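Local structure of TSC1 N-terminal domain (Chaetomium thermophilum, 7A0M) at residues 277-282 against 363-368; 187-192 against 221-226; 56-61 against 93-98; 334-339 against 388-393. The protein probably binds lysosomal phosphoinositides as the N-terminal domain of TSC1, helping bring the TSC complex to lysosomes to regulate mTORC1. All blocks are in the same frame, centred on the assembly; numbering follows the deposited sequence.

Contact 1. Residues 277-282 against 363-368; sequences LLFWDR and AEIRER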
# COMPACT_ATOMS: atom_id res chain seq x y z
N LEU B 277 -4.39 7.37 20.91
CA LEU B 277 -3.88 6.02 21.11
C LEU B 277 -2.52 5.82 20.45
O LEU B 277 -1.73 4.98 20.90
CB LEU B 277 -4.88 5.00 20.58
CG LEU B 277 -6.32 5.14 21.10
CD1 LEU B 277 -7.18 3.96 20.68
CD2 LEU B 277 -6.32 5.32 22.62
N LEU B 278 -2.23 6.59 19.39
CA LEU B 278 -0.93 6.51 18.75
C LEU B 278 0.19 6.94 19.70
O LEU B 278 1.32 6.46 19.58
CB LEU B 278 -0.92 7.36 17.48
CG LEU B 278 0.25 7.16 16.51
CD1 LEU B 278 0.26 5.74 15.98
CD2 LEU B 278 0.16 8.16 15.37
N PHE B 279 -0.10 7.84 20.64
CA PHE B 279 0.86 8.31 21.62
C PHE B 279 0.53 7.80 23.02
O PHE B 279 0.67 8.51 24.01
CB PHE B 279 0.93 9.84 21.64
CG PHE B 279 1.68 10.43 20.49
CD1 PHE B 279 1.22 10.29 19.19
CD2 PHE B 279 2.86 11.12 20.71
CE1 PHE B 279 1.92 10.84 18.14
CE2 PHE B 279 3.57 11.67 19.65
CZ PHE B 279 3.10 11.52 18.37
N TRP B 280 0.08 6.54 23.11
CA TRP B 280 -0.34 5.99 24.39
C TRP B 280 0.82 5.91 25.38
O TRP B 280 0.60 5.97 26.59
CB TRP B 280 -0.95 4.61 24.19
CG TRP B 280 -1.63 4.08 25.41
CD1 TRP B 280 -1.19 3.07 26.22
CD2 TRP B 280 -2.86 4.54 25.98
NE1 TRP B 280 -2.07 2.87 27.25
CE2 TRP B 280 -3.10 3.76 27.13
CE3 TRP B 280 -3.77 5.54 25.63
CZ2 TRP B 280 -4.23 3.94 27.93
CZ3 TRP B 280 -4.89 5.72 26.43
CH2 TRP B 280 -5.11 4.92 27.56
N ASP B 281 2.05 5.79 24.89
CA ASP B 281 3.21 5.69 25.77
C ASP B 281 3.67 7.04 26.31
O ASP B 281 4.58 7.07 27.15
CB ASP B 281 4.37 4.99 25.05
CG ASP B 281 4.70 5.62 23.71
OD1 ASP B 281 4.18 6.72 23.42
OD2 ASP B 281 5.48 5.01 22.95
N ARG B 282 3.09 8.14 25.86
CA ARG B 282 3.48 9.46 26.33
C ARG B 282 2.52 9.97 27.40
O ARG B 282 2.20 9.26 28.35
CB ARG B 282 3.56 10.45 25.17
CG ARG B 282 4.05 11.84 25.57
CD ARG B 282 4.06 12.80 24.39
NE ARG B 282 4.96 12.36 23.33
CZ ARG B 282 6.25 12.65 23.28
NH1 ARG B 282 6.81 13.37 24.25
NH2 ARG B 282 7.00 12.21 22.28
N ALA B 363 4.37 16.25 12.53
CA ALA B 363 5.47 15.39 12.11
C ALA B 363 5.52 14.11 12.93
O ALA B 363 5.82 13.03 12.40
CB ALA B 363 6.79 16.15 12.20
N GLU B 364 5.24 14.21 14.23
CA GLU B 364 5.28 13.02 15.08
C GLU B 364 4.15 12.06 14.75
O GLU B 364 4.34 10.84 14.77
CB GLU B 364 5.23 13.44 16.55
CG GLU B 364 6.51 14.08 17.06
CD GLU B 364 6.35 14.66 18.46
OE1 GLU B 364 5.24 14.57 19.01
OE2 GLU B 364 7.34 15.20 18.99
N ILE B 365 2.95 12.58 14.46
CA ILE B 365 1.85 11.72 14.05
C ILE B 365 2.18 11.01 12.74
O ILE B 365 1.92 9.82 12.58
CB ILE B 365 0.54 12.54 13.93
CG1 ILE B 365 0.11 13.06 15.30
CG2 ILE B 365 -0.56 11.69 13.31
CD1 ILE B 365 -0.63 12.05 16.14
N ARG B 366 2.78 11.74 11.79
CA ARG B 366 3.17 11.14 10.52
C ARG B 366 4.22 10.06 10.73
O ARG B 366 4.11 8.96 10.18
CB ARG B 366 3.70 12.22 9.58
CG ARG B 366 2.63 13.10 8.97
CD ARG B 366 3.23 13.93 7.85
NE ARG B 366 3.90 15.13 8.35
CZ ARG B 366 3.34 16.34 8.37
NH1 ARG B 366 2.10 16.50 7.93
NH2 ARG B 366 4.02 17.38 8.83
N GLU B 367 5.26 10.37 11.51
CA GLU B 367 6.36 9.43 11.68
C GLU B 367 5.89 8.14 12.34
O GLU B 367 6.38 7.05 12.01
CB GLU B 367 7.48 10.08 12.49
CG GLU B 367 8.83 9.38 12.38
CD GLU B 367 9.37 9.37 10.96
OE1 GLU B 367 8.97 8.49 10.17
OE2 GLU B 367 10.20 10.24 10.64
N ARG B 368 4.94 8.24 13.26
CA ARG B 368 4.39 7.05 13.90
C ARG B 368 3.35 6.34 13.03
O ARG B 368 3.07 5.16 13.27
CB ARG B 368 3.76 7.41 15.25
CG ARG B 368 4.77 7.85 16.29
CD ARG B 368 4.16 7.85 17.68
NE ARG B 368 5.16 8.05 18.72
CZ ARG B 368 5.05 7.59 19.96
NH1 ARG B 368 3.99 6.88 20.32
NH2 ARG B 368 6.01 7.82 20.85
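A salt bridge and a cation-pi stack of Arg368, beside apolar packing, join Leu278, Phe279 and Asp281, where helix 267-278 runs out into a type I beta turn (Phe279 to Arg282), to one side of helix 357-373 in this all-helical, solenoid-like fold. Arg368 carries most of it. Its chain is extended from CG to NE, which carries the guanidinium out over the Phe279 ring. The guanidinium lies flat on Phe279, the two planes 11° apart, and Arg368 CZ stands 4.3 Å from the ring centroid, over the face, in a cation-pi contact. The methylene CD sits over the same ring, nearer its rim, as a CH-pi partner.

At the edge of the guanidinium, NH1 serves two acceptors. Arg368 NH1 gives a hydrogen bond to Leu278 O at 2.8 Å, in the carbonyl plane and on a lone pair, and it forms a salt bridge with Asp281 OD1 at 3.1 Å. Asp281 and Arg368 meet tip to tip, with carboxylate and guanidinium planes 81° apart. An arginine suits this place because it can stack by its face while bonding through its rim.

Beneath the charges the contact turns apolar. Leu278, CG anti to the backbone N (chi1 -167°), packs its CD2 against Arg368 CB and 4.0 Å from Ile365 CD1; Leu278 also touches Leu323 of helix 323-333. Glu364 CB meets the Phe279 ring at its edge, 3.4 Å from Phe279 CZ, and Phe279 CE1 lies 3.5 Å from Ile365 CD1.

Contact 2. Residues 187-192 against 221-226; sequences GFMNAL and YLILQT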
# COMPACT_ATOMS: atom_id res chain seq x y z
N GLY B 187 -33.05 -1.88 22.84
CA GLY B 187 -33.25 -2.00 24.28
C GLY B 187 -32.06 -2.63 24.99
O GLY B 187 -31.74 -2.26 26.12
N PHE B 188 -31.40 -3.58 24.33
CA PHE B 188 -30.21 -4.19 24.93
C PHE B 188 -29.11 -3.16 25.16
O PHE B 188 -28.44 -3.18 26.19
CB PHE B 188 -29.69 -5.32 24.04
CG PHE B 188 -28.46 -5.99 24.57
CD1 PHE B 188 -28.56 -7.00 25.52
CD2 PHE B 188 -27.20 -5.61 24.14
CE1 PHE B 188 -27.43 -7.61 26.03
CE2 PHE B 188 -26.07 -6.22 24.64
CZ PHE B 188 -26.18 -7.22 25.58
N MSE B 189 -28.92 -2.26 24.20
CA MSE B 189 -27.82 -1.31 24.27
C MSE B 189 -28.16 -0.08 25.11
O MSE B 189 -27.27 0.57 25.66
CB MSE B 189 -27.40 -0.90 22.85
CG MSE B 189 -26.79 -2.06 22.07
SE MSE B 189 -26.28 -1.64 20.24
CE MSE B 189 -28.05 -1.46 19.45
N ASN B 190 -29.45 0.24 25.21
CA ASN B 190 -29.89 1.25 26.16
C ASN B 190 -29.65 0.78 27.59
O ASN B 190 -29.14 1.54 28.43
CB ASN B 190 -31.37 1.59 25.95
CG ASN B 190 -31.57 2.79 25.06
OD1 ASN B 190 -32.35 2.75 24.11
ND2 ASN B 190 -30.87 3.88 25.36
N ALA B 191 -30.02 -0.47 27.89
CA ALA B 191 -29.81 -1.01 29.23
C ALA B 191 -28.33 -1.17 29.54
O ALA B 191 -27.90 -0.98 30.69
CB ALA B 191 -30.54 -2.34 29.37
N LEU B 192 -27.52 -1.53 28.54
CA LEU B 192 -26.09 -1.70 28.76
C LEU B 192 -25.40 -0.37 29.02
O LEU B 192 -24.38 -0.32 29.73
CB LEU B 192 -25.45 -2.41 27.57
CG LEU B 192 -23.98 -2.80 27.72
CD1 LEU B 192 -23.81 -3.84 28.83
CD2 LEU B 192 -23.41 -3.31 26.41
N TYR B 221 -27.22 -0.77 13.67
CA TYR B 221 -27.17 0.67 13.43
C TYR B 221 -27.98 1.45 14.44
O TYR B 221 -27.78 2.66 14.58
CB TYR B 221 -27.66 0.98 12.01
CG TYR B 221 -29.04 0.46 11.71
CD1 TYR B 221 -30.17 1.20 12.04
CD2 TYR B 221 -29.23 -0.78 11.11
CE1 TYR B 221 -31.44 0.73 11.77
CE2 TYR B 221 -30.49 -1.26 10.83
CZ TYR B 221 -31.60 -0.50 11.16
OH TYR B 221 -32.86 -0.98 10.89
N LEU B 222 -28.90 0.79 15.16
CA LEU B 222 -29.70 1.47 16.18
C LEU B 222 -28.86 1.97 17.34
O LEU B 222 -29.38 2.71 18.18
CB LEU B 222 -30.79 0.53 16.69
CG LEU B 222 -31.90 0.15 15.71
CD1 LEU B 222 -32.90 -0.79 16.36
CD2 LEU B 222 -32.60 1.40 15.19
N ILE B 223 -27.58 1.59 17.42
CA ILE B 223 -26.70 2.09 18.47
C ILE B 223 -26.47 3.59 18.34
O ILE B 223 -26.07 4.24 19.31
CB ILE B 223 -25.37 1.32 18.46
CG1 ILE B 223 -24.62 1.54 19.78
CG2 ILE B 223 -24.51 1.74 17.28
CD1 ILE B 223 -23.30 0.81 19.86
N LEU B 224 -26.70 4.16 17.15
CA LEU B 224 -26.55 5.60 17.00
C LEU B 224 -27.73 6.35 17.59
O LEU B 224 -27.57 7.50 18.04
CB LEU B 224 -26.37 5.96 15.53
CG LEU B 224 -25.11 5.38 14.89
CD1 LEU B 224 -24.95 5.90 13.48
CD2 LEU B 224 -23.89 5.70 15.73
N GLN B 225 -28.91 5.73 17.61
CA GLN B 225 -30.09 6.29 18.26
C GLN B 225 -30.15 5.93 19.75
O GLN B 225 -31.24 5.90 20.33
CB GLN B 225 -31.35 5.82 17.54
CG GLN B 225 -31.45 6.35 16.12
CD GLN B 225 -32.61 5.77 15.35
OE1 GLN B 225 -33.60 5.33 15.92
NE2 GLN B 225 -32.50 5.77 14.02
N THR B 226 -29.00 5.67 20.36
CA THR B 226 -28.87 5.33 21.77
C THR B 226 -27.56 5.93 22.26
O THR B 226 -26.62 6.11 21.48
CB THR B 226 -28.88 3.80 22.00
OG1 THR B 226 -29.32 3.52 23.33
CG2 THR B 226 -27.49 3.20 21.83
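The carboxamide of Asn190 is the flat group that meets Thr226: the hydroxyl OG1 stands over one face of the amide, displaced toward ND2, while the amide oxygen OD1 accepts a hydrogen bond from Lys186 NZ, one helical turn earlier. Helix 185-196 of the all-helical solenoid here leans on the 3-10 turn and loop that lead from helix 199-214 to helix 228-238. Thr226 OG1 is 2.6 Å from Asn190 ND2, close but badly angled, since OG1 sits above the amide plane and no N-H points at it, so the exact setting of the amide is doubtful. The polar partner of the amide is Lys186, and because NZ also reaches the Gln225 carbonyl oxygen, the lysine ties amide and loop together. An alanine here would remove the amide, and would probably cost Lys186 one of its acceptors and open a gap beside Thr226 OG1.

Met189, present as selenomethionine, supplies the apolar half. Its CG is anti to the carbonyl carbon (chi1 -66°) and its end bends at chi3 (-71°), which swings Met189 CE to 3.7 Å from the backbone N of Ile223. A long, flexible, unbranched side chain suits this spot, since it can cross Ile223 at about a right angle and still follow the turn back to Leu222, whose CB is 4.4 Å from Met189 CE. Leu228 of helix 228-238 packs against both Met189 and Ile223, extending the buried layer. Met189 SE lies 3.6 Å from both CB and CG1 of Ile223.

Contact 3. Residues 56-61 against 93-98; sequences ELLAIW and FQWWDK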
# COMPACT_ATOMS: atom_id res chain seq x y z
N GLU B 56 -54.42 -19.13 41.80
CA GLU B 56 -54.20 -20.53 42.16
C GLU B 56 -52.74 -20.92 42.01
O GLU B 56 -52.18 -21.61 42.87
CB GLU B 56 -55.09 -21.43 41.32
CG GLU B 56 -54.98 -22.90 41.69
CD GLU B 56 -55.52 -23.17 43.08
OE1 GLU B 56 -56.33 -22.36 43.58
OE2 GLU B 56 -55.11 -24.18 43.69
N LEU B 57 -52.10 -20.51 40.91
CA LEU B 57 -50.68 -20.81 40.72
C LEU B 57 -49.82 -20.20 41.82
O LEU B 57 -48.86 -20.83 42.28
CB LEU B 57 -50.22 -20.31 39.35
CG LEU B 57 -50.70 -21.10 38.13
CD1 LEU B 57 -50.24 -20.42 36.85
CD2 LEU B 57 -50.19 -22.53 38.19
N LEU B 58 -50.14 -18.98 42.25
CA LEU B 58 -49.45 -18.39 43.39
C LEU B 58 -49.62 -19.24 44.65
O LEU B 58 -48.66 -19.44 45.41
CB LEU B 58 -49.97 -16.97 43.63
CG LEU B 58 -49.19 -16.13 44.65
CD1 LEU B 58 -47.71 -16.07 44.27
CD2 LEU B 58 -49.76 -14.73 44.80
N ALA B 59 -50.84 -19.73 44.89
CA ALA B 59 -51.11 -20.54 46.07
C ALA B 59 -50.29 -21.82 46.07
O ALA B 59 -49.72 -22.21 47.09
CB ALA B 59 -52.60 -20.87 46.18
N ILE B 60 -50.24 -22.51 44.92
CA ILE B 60 -49.45 -23.74 44.82
C ILE B 60 -47.99 -23.45 45.11
O ILE B 60 -47.32 -24.19 45.86
CB ILE B 60 -49.63 -24.37 43.43
CG1 ILE B 60 -51.06 -24.87 43.22
CG2 ILE B 60 -48.65 -25.50 43.22
CD1 ILE B 60 -51.36 -25.29 41.80
N TRP B 61 -47.47 -22.37 44.53
CA TRP B 61 -46.08 -21.99 44.74
C TRP B 61 -45.79 -21.73 46.21
O TRP B 61 -44.77 -22.18 46.75
CB TRP B 61 -45.76 -20.75 43.90
CG TRP B 61 -44.39 -20.18 44.12
CD1 TRP B 61 -44.06 -19.11 44.90
CD2 TRP B 61 -43.17 -20.63 43.53
NE1 TRP B 61 -42.71 -18.87 44.84
CE2 TRP B 61 -42.14 -19.80 44.01
CE3 TRP B 61 -42.84 -21.67 42.65
CZ2 TRP B 61 -40.81 -19.97 43.63
CZ3 TRP B 61 -41.52 -21.84 42.29
CH2 TRP B 61 -40.52 -21.00 42.78
N PHE B 93 -44.33 -11.89 32.92
CA PHE B 93 -43.11 -11.30 33.45
C PHE B 93 -43.03 -11.46 34.96
O PHE B 93 -41.95 -11.75 35.50
CB PHE B 93 -43.04 -9.82 33.07
CG PHE B 93 -41.87 -9.09 33.67
CD1 PHE B 93 -40.60 -9.22 33.12
CD2 PHE B 93 -42.02 -8.29 34.79
CE1 PHE B 93 -39.52 -8.56 33.67
CE2 PHE B 93 -40.94 -7.63 35.34
CZ PHE B 93 -39.69 -7.76 34.78
N GLN B 94 -44.15 -11.28 35.66
CA GLN B 94 -44.17 -11.45 37.11
C GLN B 94 -43.71 -12.85 37.52
O GLN B 94 -43.01 -13.01 38.52
CB GLN B 94 -45.57 -11.17 37.64
CG GLN B 94 -45.96 -9.71 37.60
CD GLN B 94 -47.44 -9.50 37.86
OE1 GLN B 94 -48.12 -10.37 38.42
NE2 GLN B 94 -47.96 -8.36 37.43
N TRP B 95 -44.09 -13.86 36.74
CA TRP B 95 -43.67 -15.22 37.06
C TRP B 95 -42.21 -15.44 36.67
O TRP B 95 -41.44 -16.04 37.43
CB TRP B 95 -44.58 -16.23 36.37
CG TRP B 95 -45.85 -16.47 37.12
CD1 TRP B 95 -47.10 -16.07 36.76
CD2 TRP B 95 -45.99 -17.15 38.38
NE1 TRP B 95 -48.02 -16.46 37.70
CE2 TRP B 95 -47.36 -17.13 38.71
CE3 TRP B 95 -45.10 -17.77 39.25
CZ2 TRP B 95 -47.85 -17.70 39.87
CZ3 TRP B 95 -45.59 -18.34 40.41
CH2 TRP B 95 -46.95 -18.31 40.71
N TRP B 96 -41.82 -14.96 35.48
CA TRP B 96 -40.42 -15.02 35.07
C TRP B 96 -39.54 -14.27 36.06
O TRP B 96 -38.47 -14.76 36.45
CB TRP B 96 -40.28 -14.47 33.65
CG TRP B 96 -38.92 -14.60 33.05
CD1 TRP B 96 -38.51 -15.55 32.16
CD2 TRP B 96 -37.81 -13.71 33.21
NE1 TRP B 96 -37.20 -15.34 31.80
CE2 TRP B 96 -36.75 -14.21 32.42
CE3 TRP B 96 -37.61 -12.55 33.96
CZ2 TRP B 96 -35.51 -13.58 32.37
CZ3 TRP B 96 -36.37 -11.93 33.90
CH2 TRP B 96 -35.34 -12.45 33.11
N ASP B 97 -39.97 -13.07 36.48
CA ASP B 97 -39.23 -12.32 37.49
C ASP B 97 -39.18 -13.07 38.81
O ASP B 97 -38.16 -13.05 39.51
CB ASP B 97 -39.90 -10.95 37.68
CG ASP B 97 -39.03 -9.97 38.44
OD1 ASP B 97 -37.92 -10.35 38.87
OD2 ASP B 97 -39.46 -8.81 38.61
N LYS B 98 -40.27 -13.75 39.16
CA LYS B 98 -40.34 -14.47 40.43
C LYS B 98 -39.46 -15.71 40.44
O LYS B 98 -38.91 -16.07 41.49
CB LYS B 98 -41.80 -14.81 40.73
CG LYS B 98 -42.09 -15.43 42.07
CD LYS B 98 -43.59 -15.67 42.16
CE LYS B 98 -44.00 -16.16 43.53
NZ LYS B 98 -43.65 -15.20 44.61
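Leu57 begins the contact by laying its CB 3.6 Å from CZ2 of Trp95, while its carbonyl oxygen comes to 3.5 Å from Trp95 CH2. Next, Leu58 offers both backbone and side chain. Its N lies in the plane of the Trp95 indole, at the edge, so the tryptophan pushes the rim of its six-membered ring against the helix backbone. Leu58 CG is anti to the backbone N (chi1 -171°), and CD1 beyond it reaches 3.8 Å from Lys98 CE. One turn on, Trp61 sets CB against Trp95 CH2 and turns its indole to Lys98, whose CD lies over one face and whose CE is 3.3 Å from Trp61 CD1. The lysine suits this margin because its methylenes pack on the aromatic group.

The two segments run nearly parallel, 13° apart, with axes 12.7 Å from each other. That is wide for direct helix packing, and large side chains such as Trp95 bridge the distance. Leu79 and Phe75 of helix 69-81, which lies between the two in sequence, complete the core. Parallel helices separated in sequence by one other helix, repeating side by side, are typical of an alpha solenoid.

Contact 4. Residues 334-339 against 388-393; sequences YPINFV and ETEKTN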
# COMPACT_ATOMS: atom_id res chain seq x y z
N TYR B 334 -12.84 5.72 5.19
CA TYR B 334 -12.65 7.11 4.76
C TYR B 334 -11.16 7.38 4.61
O TYR B 334 -10.56 8.12 5.40
CB TYR B 334 -13.29 8.08 5.75
CG TYR B 334 -14.80 7.99 5.79
CD1 TYR B 334 -15.45 7.10 6.64
CD2 TYR B 334 -15.58 8.78 4.96
CE1 TYR B 334 -16.82 7.01 6.67
CE2 TYR B 334 -16.96 8.70 4.98
CZ TYR B 334 -17.58 7.81 5.84
OH TYR B 334 -18.95 7.73 5.87
N PRO B 335 -10.52 6.79 3.59
CA PRO B 335 -9.07 6.98 3.43
C PRO B 335 -8.67 8.42 3.13
O PRO B 335 -7.70 8.91 3.72
CB PRO B 335 -8.73 6.05 2.26
CG PRO B 335 -10.01 5.94 1.49
CD PRO B 335 -11.09 5.95 2.52
N ILE B 336 -9.38 9.09 2.23
CA ILE B 336 -8.98 10.44 1.82
C ILE B 336 -9.08 11.40 3.00
O ILE B 336 -8.20 12.25 3.20
CB ILE B 336 -9.82 10.91 0.62
CG1 ILE B 336 -9.68 9.92 -0.53
CG2 ILE B 336 -9.39 12.30 0.18
CD1 ILE B 336 -10.55 10.25 -1.73
N ASN B 337 -10.15 11.29 3.79
CA ASN B 337 -10.27 12.12 4.98
C ASN B 337 -9.26 11.72 6.05
O ASN B 337 -8.77 12.57 6.80
CB ASN B 337 -11.69 12.06 5.53
CG ASN B 337 -12.67 12.89 4.72
OD1 ASN B 337 -12.93 14.04 5.05
ND2 ASN B 337 -13.20 12.30 3.66
N PHE B 338 -8.94 10.42 6.15
CA PHE B 338 -8.01 9.96 7.18
C PHE B 338 -6.60 10.47 6.91
O PHE B 338 -5.94 11.01 7.80
CB PHE B 338 -8.03 8.44 7.26
CG PHE B 338 -7.30 7.88 8.45
CD1 PHE B 338 -7.13 8.64 9.60
CD2 PHE B 338 -6.76 6.61 8.42
CE1 PHE B 338 -6.46 8.14 10.69
CE2 PHE B 338 -6.08 6.09 9.51
CZ PHE B 338 -5.93 6.86 10.65
N VAL B 339 -6.11 10.30 5.68
CA VAL B 339 -4.76 10.75 5.36
C VAL B 339 -4.68 12.27 5.37
O VAL B 339 -3.61 12.84 5.60
CB VAL B 339 -4.28 10.16 4.02
CG1 VAL B 339 -4.41 8.64 4.03
CG2 VAL B 339 -5.06 10.76 2.86
N GLU B 388 -14.35 15.76 -0.41
CA GLU B 388 -15.74 16.14 -0.20
C GLU B 388 -16.69 14.99 -0.54
O GLU B 388 -17.51 14.58 0.28
CB GLU B 388 -16.08 17.37 -1.04
CG GLU B 388 -15.41 18.65 -0.57
CD GLU B 388 -15.75 18.98 0.87
OE1 GLU B 388 -14.83 18.94 1.72
OE2 GLU B 388 -16.93 19.27 1.16
N THR B 389 -16.58 14.46 -1.77
CA THR B 389 -17.52 13.44 -2.22
C THR B 389 -17.34 12.11 -1.49
O THR B 389 -18.28 11.31 -1.47
CB THR B 389 -17.38 13.22 -3.73
OG1 THR B 389 -16.01 12.95 -4.05
CG2 THR B 389 -17.85 14.45 -4.49
N GLU B 390 -16.17 11.85 -0.91
CA GLU B 390 -16.02 10.67 -0.07
C GLU B 390 -17.00 10.69 1.09
O GLU B 390 -17.55 9.65 1.47
CB GLU B 390 -14.58 10.56 0.43
CG GLU B 390 -14.35 9.40 1.38
CD GLU B 390 -12.91 9.30 1.84
OE1 GLU B 390 -12.12 8.63 1.16
OE2 GLU B 390 -12.57 9.90 2.89
N LYS B 391 -17.23 11.87 1.66
CA LYS B 391 -18.22 12.01 2.73
C LYS B 391 -19.63 12.14 2.17
O LYS B 391 -20.60 11.77 2.85
CB LYS B 391 -17.87 13.22 3.60
CG LYS B 391 -16.55 13.09 4.34
CD LYS B 391 -16.23 14.35 5.13
CE LYS B 391 -16.03 15.53 4.20
NZ LYS B 391 -15.59 16.75 4.93
N THR B 392 -19.77 12.67 0.95
CA THR B 392 -21.08 12.99 0.39
C THR B 392 -21.68 11.83 -0.39
O THR B 392 -22.90 11.60 -0.31
CB THR B 392 -20.95 14.23 -0.51
OG1 THR B 392 -20.93 15.41 0.30
CG2 THR B 392 -22.11 14.32 -1.50
N ASN B 393 -20.87 11.07 -1.12
CA ASN B 393 -21.38 9.97 -1.93
C ASN B 393 -21.57 8.74 -1.05
O ASN B 393 -20.62 8.26 -0.43
CB ASN B 393 -20.43 9.67 -3.09
CG ASN B 393 -21.05 8.78 -4.15
OD1 ASN B 393 -21.82 7.87 -3.85
ND2 ASN B 393 -20.71 9.05 -5.41
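Glu390 reaches with its carboxylate over the first turn of helix 335-343, overlapping Tyr334, Pro335, Ile336 and Asn337. CG is anti to the backbone N (chi1 176°) and the chain beyond is extended, a shape that carries the acid across from the short helix 389-392. Glu390 OE1 uses its syn lone pair to accept from Ile336 N at 3.0 Å. Glu390 OE2 takes two bonds from one residue, from Asn337 N at 2.9 Å and from Asn337 ND2 at 2.6 Å, both donors coming from the same face of the carboxylate plane; the side-chain bond is nearly straight, at 173°. Asn381 ND2 gives OE1 a further bond.

Around the acid the packing is close. Tyr334, the N-cap residue, stands its ring at 79° to the carboxylate, with CB 3.5 Å from Glu390 OE2, and its hydroxyl bonds the Pro260 carbonyl oxygen. Pro335 suits the first turn, since it has no N-H in need of an acceptor, and its CD lies 3.2 Å from Glu390 OE1. Lys391 crosses Asn337 at about a right angle, its CD 3.3 Å from Asn337 OD1.

An alanine in place of Glu390 would probably leave the backbone N-H groups of Ile336 and Asn337 without their acceptors, and the Asn337 amide more able to turn. A buried carboxylate gripped by several N-H donors at the N-terminal end of a helix is likely to be ionised, its negative charge steadied by the helix dipole.

Along the chain contact 3 comes first and contact 2 second, each closing before the next opens, whereas contacts 1 and 4 interlock: 277-282, 334-339, 363-368 and 388-393 alternate between them. In space the order is similar. Contact 2 lies near the middle of the chain, its centre about 31 Å from that of contact 3 and 33 Å from that of contact 1, while contacts 1 and 3 stand about 59 Å apart on opposite sides. Contacts 1 and 4, with centres about 23 Å apart, draw on neighbouring helices; 335-343, 357-373 and 389-392 follow one another in the chain, and Arg366 and Val339 also meet the second subunit. The elongated solenoid thus builds locally before ending in an interwoven, dimer-contacting region.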